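Local coordinates for protein putative pyridoxal phosphate-dependent transferase (Clostridium difficile, PDB 4DQ6) that binds pyridoxal-5'-phosphate and is probably a transferase of the class I and II aminotransferase family, at residues 118-122 with 140-144; 166-172 with 198-204; 230-236 with 247-253. One frame throughout, in Å; residues are numbered along the deposited sequence.

How the interactions relate
All three contacts lie in the seven-stranded mixed sheet of this PLP-dependent transferase. Interaction 1 sits at the end of the sheet where strand 137-140 is outermost, interaction 2 pairs two inner strands, and interaction 3 adds the antiparallel strand 248-251. Interactions 1 and 2, with centres about 12 Å apart, are stitched together by Met118 O to Ile169 N (2.8 Å) and Met118 N to Leu167 O (3.0 Å). Interactions 2 and 3, also about 12 Å between centres, meet through Ser202 N and Ile231 O (2.8 Å). Interaction 2 reaches PLP directly through Asp203, whereas the side chain of Ser248 lies about 5 Å from it and that of Ile119 about 11 Å.

Interaction 1. Residues 118-122 with 140-144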
loop_
_atom_site.group_PDB
_atom_site.type_symbol
_atom_site.label_atom_id
_atom_site.label_comp_id
_atom_site.label_asym_id
_atom_site.label_seq_id
_atom_site.Cartn_x
_atom_site.Cartn_y
_atom_site.Cartn_z
ATOM N N MET A 118 -23.093 -6.937 -10.379
ATOM C CA MET A 118 -23.904 -7.820 -9.596
ATOM C C MET A 118 -23.102 -8.487 -8.507
ATOM O O MET A 118 -21.936 -8.907 -8.740
ATOM C CB MET A 118 -24.563 -8.880 -10.502
ATOM C CG MET A 118 -25.440 -9.852 -9.773
ATOM S SD MET A 118 -26.307 -11.113 -10.756
ATOM C CE MET A 118 -27.592 -10.158 -11.514
ATOM N N ILE A 119 -23.713 -8.517 -7.315
ATOM C CA ILE A 119 -23.150 -9.296 -6.153
ATOM C C ILE A 119 -24.225 -10.185 -5.546
ATOM O O ILE A 119 -25.425 -10.044 -5.905
ATOM C CB ILE A 119 -22.528 -8.405 -5.050
ATOM C CG1 ILE A 119 -23.583 -7.638 -4.279
ATOM C CG2 ILE A 119 -21.397 -7.500 -5.594
ATOM C CD1 ILE A 119 -23.033 -6.844 -3.089
ATOM N N GLN A 120 -23.881 -11.157 -4.698
ATOM C CA GLN A 120 -24.846 -11.998 -3.975
ATOM C C GLN A 120 -24.763 -11.754 -2.475
ATOM O O GLN A 120 -23.716 -12.014 -1.847
ATOM C CB GLN A 120 -24.580 -13.470 -4.231
ATOM C CG GLN A 120 -24.516 -13.875 -5.691
ATOM C CD GLN A 120 -24.029 -15.282 -5.920
ATOM O OE1 GLN A 120 -22.888 -15.625 -5.599
ATOM N NE2 GLN A 120 -24.883 -16.125 -6.485
ATOM N N GLU A 121 -25.810 -11.256 -1.884
ATOM C CA GLU A 121 -25.883 -10.994 -0.438
ATOM C C GLU A 121 -26.633 -12.101 0.299
ATOM O O GLU A 121 -27.473 -12.777 -0.261
ATOM C CB GLU A 121 -26.572 -9.647 -0.223
ATOM C CG GLU A 121 -25.586 -8.524 -0.595
ATOM C CD GLU A 121 -25.999 -7.129 -0.181
ATOM O OE1 GLU A 121 -27.189 -6.942 0.085
ATOM O OE2 GLU A 121 -25.114 -6.218 -0.125
ATOM N N PRO A 122 -26.345 -12.311 1.589
ATOM C CA PRO A 122 -25.424 -11.493 2.399
ATOM C C PRO A 122 -23.984 -11.775 2.031
ATOM O O PRO A 122 -23.615 -12.960 1.842
ATOM C CB PRO A 122 -25.775 -11.922 3.807
ATOM C CG PRO A 122 -26.270 -13.349 3.672
ATOM C CD PRO A 122 -26.995 -13.389 2.325
ATOM N N ILE A 140 -28.165 -6.619 -6.752
ATOM C CA ILE A 140 -27.972 -7.686 -5.740
ATOM C C ILE A 140 -28.904 -8.844 -6.117
ATOM O O ILE A 140 -30.124 -8.646 -6.272
ATOM C CB ILE A 140 -28.323 -7.185 -4.344
ATOM C CG1 ILE A 140 -27.567 -5.879 -4.026
ATOM C CG2 ILE A 140 -28.112 -8.321 -3.314
ATOM C CD1 ILE A 140 -27.933 -5.167 -2.736
ATOM N N SER A 141 -28.323 -10.039 -6.290
ATOM C CA SER A 141 -29.044 -11.273 -6.369
ATOM C C SER A 141 -28.896 -12.055 -5.090
ATOM O O SER A 141 -27.861 -12.689 -4.907
ATOM C CB SER A 141 -28.597 -12.107 -7.569
ATOM O OG SER A 141 -29.186 -13.398 -7.501
ATOM N N PRO A 142 -29.845 -11.938 -4.165
ATOM C CA PRO A 142 -29.580 -12.563 -2.846
ATOM C C PRO A 142 -29.405 -14.072 -2.983
ATOM O O PRO A 142 -30.029 -14.733 -3.814
ATOM C CB PRO A 142 -30.781 -12.196 -2.012
ATOM C CG PRO A 142 -31.447 -11.041 -2.712
ATOM C CD PRO A 142 -31.099 -11.173 -4.176
ATOM N N LEU A 143 -28.481 -14.621 -2.206
ATOM C CA LEU A 143 -28.463 -16.086 -2.064
ATOM C C LEU A 143 -29.840 -16.571 -1.597
ATOM O O LEU A 143 -30.588 -15.851 -0.943
ATOM C CB LEU A 143 -27.375 -16.540 -1.100
ATOM C CG LEU A 143 -25.947 -16.171 -1.466
ATOM C CD1 LEU A 143 -25.050 -16.640 -0.327
ATOM C CD2 LEU A 143 -25.480 -16.776 -2.754
ATOM N N GLN A 144 -30.194 -17.800 -1.973
ATOM C CA GLN A 144 -31.445 -18.434 -1.515
ATOM C C GLN A 144 -31.095 -19.229 -0.250
ATOM O O GLN A 144 -30.228 -20.128 -0.298
ATOM C CB GLN A 144 -32.054 -19.345 -2.606
ATOM C CG GLN A 144 -33.294 -20.150 -2.207
ATOM C CD GLN A 144 -33.892 -20.926 -3.416
ATOM O OE1 GLN A 144 -33.269 -21.052 -4.474
ATOM N NE2 GLN A 144 -35.125 -21.418 -3.256
HETATM O O HOH W 1 -27.893 -15.407 -6.227
HETATM O O HOH W 2 -30.040 -13.759 0.848
#
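Met118 and Ser141 meet where two parallel strands of the large transferase sheet run out into loops, SD of Met118 lying 4.0 Å from CB of Ser141. The methionine chain is straight as far as SD, with CG anti to the backbone N (chi1 -180°), and that extension carries the sulfur across. Ile119 forms the parallel bridge with Ile140: its carbonyl O accepts the amide of Ser141 (N to O 2.9 Å), and CG1 of the two isoleucines pack loosely on the same face. At Gln120, CA leans on the carbonyl O of Ser141, while CB and the amide end cross the Leu143 side chain at about a right angle, with CD2 of Leu143 3.7 Å from CB of Gln120. A water takes a hydrogen bond from NE2 of Gln120 and donates to OG of Ser141, which is also bonded to Asp157. Glu121 lays its side chain obliquely across CG2 and CD1 of Ile140, and its carboxylate is fixed from outside by Ile362 N and Asn128 ND2. O of Glu121, the carbonyl of the cis peptide to Pro122, receives Leu143 N at 2.9 Å and a second water, which also donates to Leu143 O.

Interaction 2. Residues 166-172 with 198-204; sequences KLFILCN and VKIISDE. With PLP (pyridoxal-5'-phosphate), chain C.
Leu170 and Ile201 lie at the middle of a regular parallel pairing, the two strands of a beta-alpha-beta unit running 22° apart. Six backbone hydrogen bonds span it, from Lys199 N to Lys166 O at one end to Asn172 N to Asp203 O at the other. The straightest of the inner bonds joins Leu170 N to Ile201 O at 2.9 Å. Side chains alternate between two faces. On one, CD2 of Leu167 rests on CB of Lys199 (3.6 Å) and its CD1 meets CD1 of Ile201. On the other, CG2 of Ile200 packs on CB of Leu170, which lies at the edge of the Phe168 ring, in its plane; CB of Phe168 touches CG1 of Val198 just ahead of strand 199-203.

Asp203 carries the strand into the cofactor pocket. CB of Asp203 rests 3.6 Å from the carbonyl O of Leu170, and CG, swung anti to the backbone N (chi1 179°), lies 3.3 Å from N1 and 3.9 Å from C2A of PLP. OD1 of Asp203 accepts the amide of Ile205, which helps to fix the carboxylate's rotation, while OD2 ends the chain 2.5 Å from PLP N1, facing the pyridine nitrogen as in PLP enzymes of this fold. Beside it, SG of Cys171 approaches the methyl C2A at 3.5 Å.

Where the strands end, OE2 of Glu204 takes a short bond from Ser202 OG (2.6 Å) through its anti lone pair, a weak one from Asn172 ND2, and another from Met219 N; the Asn172 amide also reaches Ile217 O. Helix 99-110 covers Leu167, Ile201 and Asp203, helix 126-133 covers Ile169 and Cys171, and strands 116-119 and 230-234 continue the sheet to either side.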
loop_
_atom_site.group_PDB
_atom_site.type_symbol
_atom_site.label_atom_id
_atom_site.label_comp_id
_atom_site.label_asym_id
_atom_site.label_seq_id
_atom_site.Cartn_x
_atom_site.Cartn_y
_atom_site.Cartn_z
ATOM N N LYS A 166 -22.363 -5.773 -16.313
ATOM C CA LYS A 166 -21.085 -5.859 -16.954
ATOM C C LYS A 166 -20.167 -6.805 -16.243
ATOM O O LYS A 166 -19.333 -7.445 -16.857
ATOM C CB LYS A 166 -20.466 -4.468 -16.992
ATOM C CG LYS A 166 -21.355 -3.476 -17.745
ATOM C CD LYS A 166 -21.609 -3.870 -19.198
ATOM C CE LYS A 166 -22.470 -2.862 -19.954
ATOM N NZ LYS A 166 -22.637 -3.245 -21.389
ATOM N N LEU A 167 -20.340 -6.863 -14.935
ATOM C CA LEU A 167 -19.412 -7.621 -14.048
ATOM C C LEU A 167 -20.208 -8.310 -12.968
ATOM O O LEU A 167 -21.230 -7.782 -12.509
ATOM C CB LEU A 167 -18.327 -6.747 -13.271
ATOM C CG LEU A 167 -17.313 -5.928 -14.067
ATOM C CD1 LEU A 167 -16.426 -5.050 -13.160
ATOM C CD2 LEU A 167 -16.430 -6.886 -14.868
ATOM N N PHE A 168 -19.683 -9.464 -12.528
ATOM C CA PHE A 168 -20.226 -10.224 -11.430
ATOM C C PHE A 168 -19.125 -10.434 -10.435
ATOM O O PHE A 168 -18.042 -10.951 -10.835
ATOM C CB PHE A 168 -20.808 -11.566 -11.955
ATOM C CG PHE A 168 -21.533 -12.377 -10.898
ATOM C CD1 PHE A 168 -20.807 -13.043 -9.917
ATOM C CD2 PHE A 168 -22.963 -12.492 -10.904
ATOM C CE1 PHE A 168 -21.476 -13.793 -8.965
ATOM C CE2 PHE A 168 -23.615 -13.223 -9.918
ATOM C CZ PHE A 168 -22.854 -13.867 -8.959
ATOM N N ILE A 169 -19.377 -10.033 -9.185
ATOM C CA ILE A 169 -18.333 -10.226 -8.182
ATOM C C ILE A 169 -18.754 -11.435 -7.315
ATOM O O ILE A 169 -19.798 -11.377 -6.639
ATOM C CB ILE A 169 -18.071 -8.974 -7.291
ATOM C CG1 ILE A 169 -17.955 -7.683 -8.089
ATOM C CG2 ILE A 169 -16.809 -9.213 -6.414
ATOM C CD1 ILE A 169 -17.633 -6.440 -7.271
ATOM N N LEU A 170 -17.948 -12.497 -7.371
ATOM C CA LEU A 170 -18.266 -13.762 -6.776
ATOM C C LEU A 170 -17.341 -13.859 -5.540
ATOM O O LEU A 170 -16.119 -13.478 -5.573
ATOM C CB LEU A 170 -17.952 -14.928 -7.720
ATOM C CG LEU A 170 -17.760 -16.344 -7.155
ATOM C CD1 LEU A 170 -19.132 -16.842 -6.707
ATOM C CD2 LEU A 170 -17.153 -17.283 -8.172
ATOM N N CYS A 171 -17.888 -14.326 -4.400
ATOM C CA CYS A 171 -17.087 -14.661 -3.238
ATOM C C CYS A 171 -16.991 -16.174 -3.091
ATOM O O CYS A 171 -18.011 -16.817 -2.937
ATOM C CB CYS A 171 -17.747 -14.029 -2.005
ATOM S SG CYS A 171 -16.677 -13.801 -0.576
ATOM N N ASN A 172 -15.762 -16.733 -3.127
ATOM C CA ASN A 172 -15.540 -18.194 -3.158
ATOM C C ASN A 172 -14.277 -18.578 -2.471
ATOM O O ASN A 172 -13.252 -18.429 -3.057
ATOM C CB ASN A 172 -15.531 -18.572 -4.678
ATOM C CG ASN A 172 -15.203 -20.016 -4.999
ATOM O OD1 ASN A 172 -15.706 -20.881 -4.363
ATOM N ND2 ASN A 172 -14.419 -20.259 -6.112
ATOM N N VAL A 198 -20.782 -11.359 -19.300
ATOM C CA VAL A 198 -20.576 -10.729 -17.995
ATOM C C VAL A 198 -19.267 -11.330 -17.545
ATOM O O VAL A 198 -19.125 -12.575 -17.485
ATOM C CB VAL A 198 -21.628 -11.077 -16.930
ATOM C CG1 VAL A 198 -21.316 -10.482 -15.557
ATOM C CG2 VAL A 198 -23.007 -10.594 -17.331
ATOM N N LYS A 199 -18.297 -10.460 -17.280
ATOM C CA LYS A 199 -17.030 -10.880 -16.753
ATOM C C LYS A 199 -17.158 -11.157 -15.243
ATOM O O LYS A 199 -17.847 -10.453 -14.569
ATOM C CB LYS A 199 -15.962 -9.806 -16.981
ATOM C CG LYS A 199 -14.552 -10.310 -16.685
ATOM C CD LYS A 199 -13.881 -10.854 -17.961
ATOM C CE LYS A 199 -12.356 -10.915 -17.823
ATOM N NZ LYS A 199 -11.638 -11.239 -19.113
ATOM N N ILE A 200 -16.510 -12.204 -14.803
ATOM C CA ILE A 200 -16.470 -12.564 -13.364
ATOM C C ILE A 200 -15.194 -12.154 -12.678
ATOM O O ILE A 200 -14.098 -12.454 -13.197
ATOM C CB ILE A 200 -16.675 -14.086 -13.115
ATOM C CG1 ILE A 200 -18.003 -14.531 -13.783
ATOM C CG2 ILE A 200 -16.634 -14.396 -11.586
ATOM C CD1 ILE A 200 -18.426 -15.942 -13.441
ATOM N N ILE A 201 -15.335 -11.436 -11.551
ATOM C CA ILE A 201 -14.200 -11.183 -10.673
ATOM C C ILE A 201 -14.429 -12.073 -9.452
ATOM O O ILE A 201 -15.413 -11.962 -8.776
ATOM C CB ILE A 201 -14.118 -9.729 -10.225
ATOM C CG1 ILE A 201 -13.768 -8.778 -11.375
ATOM C CG2 ILE A 201 -13.036 -9.613 -9.147
ATOM C CD1 ILE A 201 -13.865 -7.318 -10.975
ATOM N N SER A 202 -13.547 -13.028 -9.217
ATOM C CA SER A 202 -13.754 -13.992 -8.150
ATOM C C SER A 202 -12.815 -13.689 -6.999
ATOM O O SER A 202 -11.585 -13.837 -7.159
ATOM C CB SER A 202 -13.519 -15.387 -8.684
ATOM O OG SER A 202 -13.867 -16.383 -7.718
ATOM N N ASP A 203 -13.365 -13.303 -5.833
ATOM C CA ASP A 203 -12.597 -13.088 -4.635
ATOM C C ASP A 203 -12.477 -14.423 -3.908
ATOM O O ASP A 203 -13.403 -14.877 -3.238
ATOM C CB ASP A 203 -13.307 -12.042 -3.773
ATOM C CG ASP A 203 -12.634 -11.742 -2.478
ATOM O OD1 ASP A 203 -11.680 -12.432 -2.115
ATOM O OD2 ASP A 203 -13.053 -10.767 -1.829
ATOM N N GLU A 204 -11.249 -14.951 -3.947
ATOM C CA GLU A 204 -11.018 -16.274 -3.469
ATOM C C GLU A 204 -10.041 -16.160 -2.315
ATOM O O GLU A 204 -9.199 -17.095 -2.044
ATOM C CB GLU A 204 -10.603 -17.222 -4.618
ATOM C CG GLU A 204 -11.638 -17.315 -5.715
ATOM C CD GLU A 204 -11.394 -18.373 -6.761
ATOM O OE1 GLU A 204 -10.431 -19.160 -6.659
ATOM O OE2 GLU A 204 -12.272 -18.462 -7.680
HETATM N N1 PLP C . -12.348 -10.381 0.556
HETATM C C2 PLP C . -13.068 -11.103 1.475
HETATM C C2A PLP C . -14.224 -11.990 1.124
HETATM C C3 PLP C . -12.731 -11.058 2.880
HETATM O O3 PLP C . -13.437 -11.735 3.774
HETATM C C4 PLP C . -11.610 -10.233 3.303
HETATM C C4A PLP C . -11.243 -10.099 4.759
HETATM C C5 PLP C . -10.891 -9.506 2.268
HETATM C C6 PLP C . -11.302 -9.602 0.918
HETATM C C5A PLP C . -9.715 -8.680 2.687
HETATM O O4P PLP C . -9.586 -7.719 1.693
HETATM P P PLP C . -8.219 -6.851 1.733
HETATM O O1P PLP C . -7.189 -7.759 1.157
HETATM O O2P PLP C . -8.663 -5.617 0.852
HETATM O O3P PLP C . -7.989 -6.618 3.258
#

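Interaction 3. Residues 230-236 with 247-253; sequences TITCMAP and SSYVVLP
An antiparallel pairing of the large sheet is made here, strand 248-251 lying between strand 230-234 and the outermost strand 93-96. Thr232 with Val251 and Met234 with Tyr249 are its hydrogen-bonded pairs, each joined by two backbone bonds, and Cys233 with Val250 is the non-hydrogen-bonded pair between them. The shortest link runs from Val251 N to Thr232 O (2.7 Å), in the carbonyl plane. On the face of Cys233 and Val250, CG2 of Ile231 meets CG1 of Val250 at 3.6 Å and CD2 of Leu252 at 3.9 Å; helices 99-110 and 255-267 close over this cluster.

On the other face, with Thr232, Met234 and Val251, lies Tyr249. With CG set between the backbone N and the carbonyl carbon (chi1 54°), the ring folds back over strand 230-234: the carbonyl O of Met234 lies 3.7 Å above its plane, offset toward the rim, and CB of Met234 packs 3.5 Å from CE2 of Tyr249. SD of Met234 makes an oblique Met-aromatic contact with the ring, and the phenol OH reaches the hydroxyl of Tyr285. A water donating to Val251 O and Thr230 O has its oxygen 2.8 Å from OG1 of Thr232, whose hydrogen bond it accepts.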
loop_
_atom_site.group_PDB
_atom_site.type_symbol
_atom_site.label_atom_id
_atom_site.label_comp_id
_atom_site.label_asym_id
_atom_site.label_seq_id
_atom_site.Cartn_x
_atom_site.Cartn_y
_atom_site.Cartn_z
ATOM N N THR A 230 -12.688 -14.945 -16.298
ATOM C CA THR A 230 -12.596 -14.829 -14.817
ATOM C C THR A 230 -11.269 -14.172 -14.434
ATOM O O THR A 230 -10.212 -14.578 -14.893
ATOM C CB THR A 230 -12.696 -16.214 -14.180
ATOM O OG1 THR A 230 -13.876 -16.872 -14.688
ATOM C CG2 THR A 230 -12.751 -16.125 -12.628
ATOM N N ILE A 231 -11.335 -13.147 -13.585
ATOM C CA ILE A 231 -10.168 -12.537 -12.955
ATOM C C ILE A 231 -10.261 -12.935 -11.475
ATOM O O ILE A 231 -11.340 -12.879 -10.909
ATOM C CB ILE A 231 -10.255 -11.014 -13.113
ATOM C CG1 ILE A 231 -10.130 -10.668 -14.603
ATOM C CG2 ILE A 231 -9.195 -10.282 -12.297
ATOM C CD1 ILE A 231 -10.473 -9.218 -14.981
ATOM N N THR A 232 -9.155 -13.384 -10.901
ATOM C CA THR A 232 -9.140 -13.975 -9.551
ATOM C C THR A 232 -8.247 -13.251 -8.583
ATOM O O THR A 232 -7.093 -12.931 -8.906
ATOM C CB THR A 232 -8.648 -15.423 -9.626
ATOM O OG1 THR A 232 -9.404 -16.135 -10.644
ATOM C CG2 THR A 232 -8.852 -16.169 -8.352
ATOM N N CYS A 233 -8.780 -12.918 -7.413
ATOM C CA CYS A 233 -8.017 -12.275 -6.349
ATOM C C CYS A 233 -7.801 -13.299 -5.234
ATOM O O CYS A 233 -8.751 -13.955 -4.825
ATOM C CB CYS A 233 -8.731 -11.092 -5.764
ATOM S SG CYS A 233 -9.054 -9.801 -6.959
ATOM N N MET A 234 -6.551 -13.443 -4.800
ATOM C CA MET A 234 -6.122 -14.340 -3.696
ATOM C C MET A 234 -5.064 -13.641 -2.882
ATOM O O MET A 234 -4.554 -12.610 -3.296
ATOM C CB MET A 234 -5.622 -15.671 -4.184
ATOM C CG MET A 234 -6.730 -16.602 -4.770
ATOM S SD MET A 234 -5.935 -18.038 -5.566
ATOM C CE MET A 234 -7.327 -19.197 -5.746
ATOM N N ALA A 235 -4.695 -14.210 -1.731
ATOM C CA ALA A 235 -3.703 -13.550 -0.898
ATOM C C ALA A 235 -3.258 -14.579 0.127
ATOM O O ALA A 235 -4.011 -15.503 0.418
ATOM C CB ALA A 235 -4.292 -12.369 -0.148
ATOM N N PRO A 236 -2.072 -14.409 0.745
ATOM C CA PRO A 236 -1.693 -15.193 1.904
ATOM C C PRO A 236 -2.260 -14.693 3.215
ATOM O O PRO A 236 -2.037 -15.322 4.254
ATOM C CB PRO A 236 -0.200 -15.036 1.898
ATOM C CG PRO A 236 0.049 -13.670 1.421
ATOM C CD PRO A 236 -0.977 -13.527 0.324
ATOM N N SER A 247 -0.374 -7.929 1.475
ATOM C CA SER A 247 0.065 -8.619 0.268
ATOM C C SER A 247 -1.102 -9.317 -0.321
ATOM O O SER A 247 -1.795 -10.059 0.368
ATOM C CB SER A 247 1.084 -9.687 0.682
ATOM O OG SER A 247 1.473 -10.577 -0.384
ATOM N N SER A 248 -1.327 -9.164 -1.639
ATOM C CA SER A 248 -2.319 -9.949 -2.318
ATOM C C SER A 248 -1.903 -9.981 -3.795
ATOM O O SER A 248 -0.944 -9.329 -4.225
ATOM C CB SER A 248 -3.692 -9.385 -2.141
ATOM O OG SER A 248 -3.858 -8.231 -2.920
ATOM N N TYR A 249 -2.605 -10.779 -4.578
ATOM C CA TYR A 249 -2.315 -10.892 -5.998
ATOM C C TYR A 249 -3.607 -11.089 -6.777
ATOM O O TYR A 249 -4.600 -11.558 -6.226
ATOM C CB TYR A 249 -1.264 -11.983 -6.287
ATOM C CG TYR A 249 -1.602 -13.338 -5.727
ATOM C CD1 TYR A 249 -1.183 -13.664 -4.426
ATOM C CD2 TYR A 249 -2.316 -14.319 -6.452
ATOM C CE1 TYR A 249 -1.432 -14.884 -3.861
ATOM C CE2 TYR A 249 -2.565 -15.571 -5.862
ATOM C CZ TYR A 249 -2.143 -15.819 -4.561
ATOM O OH TYR A 249 -2.413 -17.059 -4.016
ATOM N N VAL A 250 -3.553 -10.726 -8.060
ATOM C CA VAL A 250 -4.604 -10.919 -8.991
ATOM C C VAL A 250 -4.075 -11.788 -10.103
ATOM O O VAL A 250 -2.949 -11.587 -10.599
ATOM C CB VAL A 250 -4.996 -9.531 -9.500
ATOM C CG1 VAL A 250 -6.321 -9.643 -10.269
ATOM C CG2 VAL A 250 -5.190 -8.514 -8.394
ATOM N N VAL A 251 -4.945 -12.667 -10.591
ATOM C CA VAL A 251 -4.574 -13.600 -11.648
ATOM C C VAL A 251 -5.390 -13.156 -12.870
ATOM O O VAL A 251 -6.662 -13.294 -12.873
ATOM C CB VAL A 251 -4.879 -15.070 -11.336
ATOM C CG1 VAL A 251 -4.451 -15.925 -12.515
ATOM C CG2 VAL A 251 -4.198 -15.477 -10.022
ATOM N N LEU A 252 -4.713 -12.697 -13.929
ATOM C CA LEU A 252 -5.423 -12.201 -15.133
ATOM C C LEU A 252 -4.869 -12.938 -16.384
ATOM O O LEU A 252 -3.882 -12.545 -16.983
ATOM C CB LEU A 252 -5.282 -10.697 -15.228
ATOM C CG LEU A 252 -5.534 -9.849 -14.013
ATOM C CD1 LEU A 252 -4.205 -9.475 -13.324
ATOM C CD2 LEU A 252 -6.321 -8.610 -14.402
ATOM N N PRO A 253 -5.552 -14.026 -16.764
ATOM C CA PRO A 253 -5.124 -14.823 -17.932
ATOM C C PRO A 253 -5.297 -14.115 -19.268
ATOM O O PRO A 253 -4.672 -14.519 -20.238
ATOM C CB PRO A 253 -6.022 -16.070 -17.844
ATOM C CG PRO A 253 -6.428 -16.143 -16.412
ATOM C CD PRO A 253 -6.627 -14.707 -16.019
HETATM O O HOH W 3 -8.148 -15.739 -13.087
#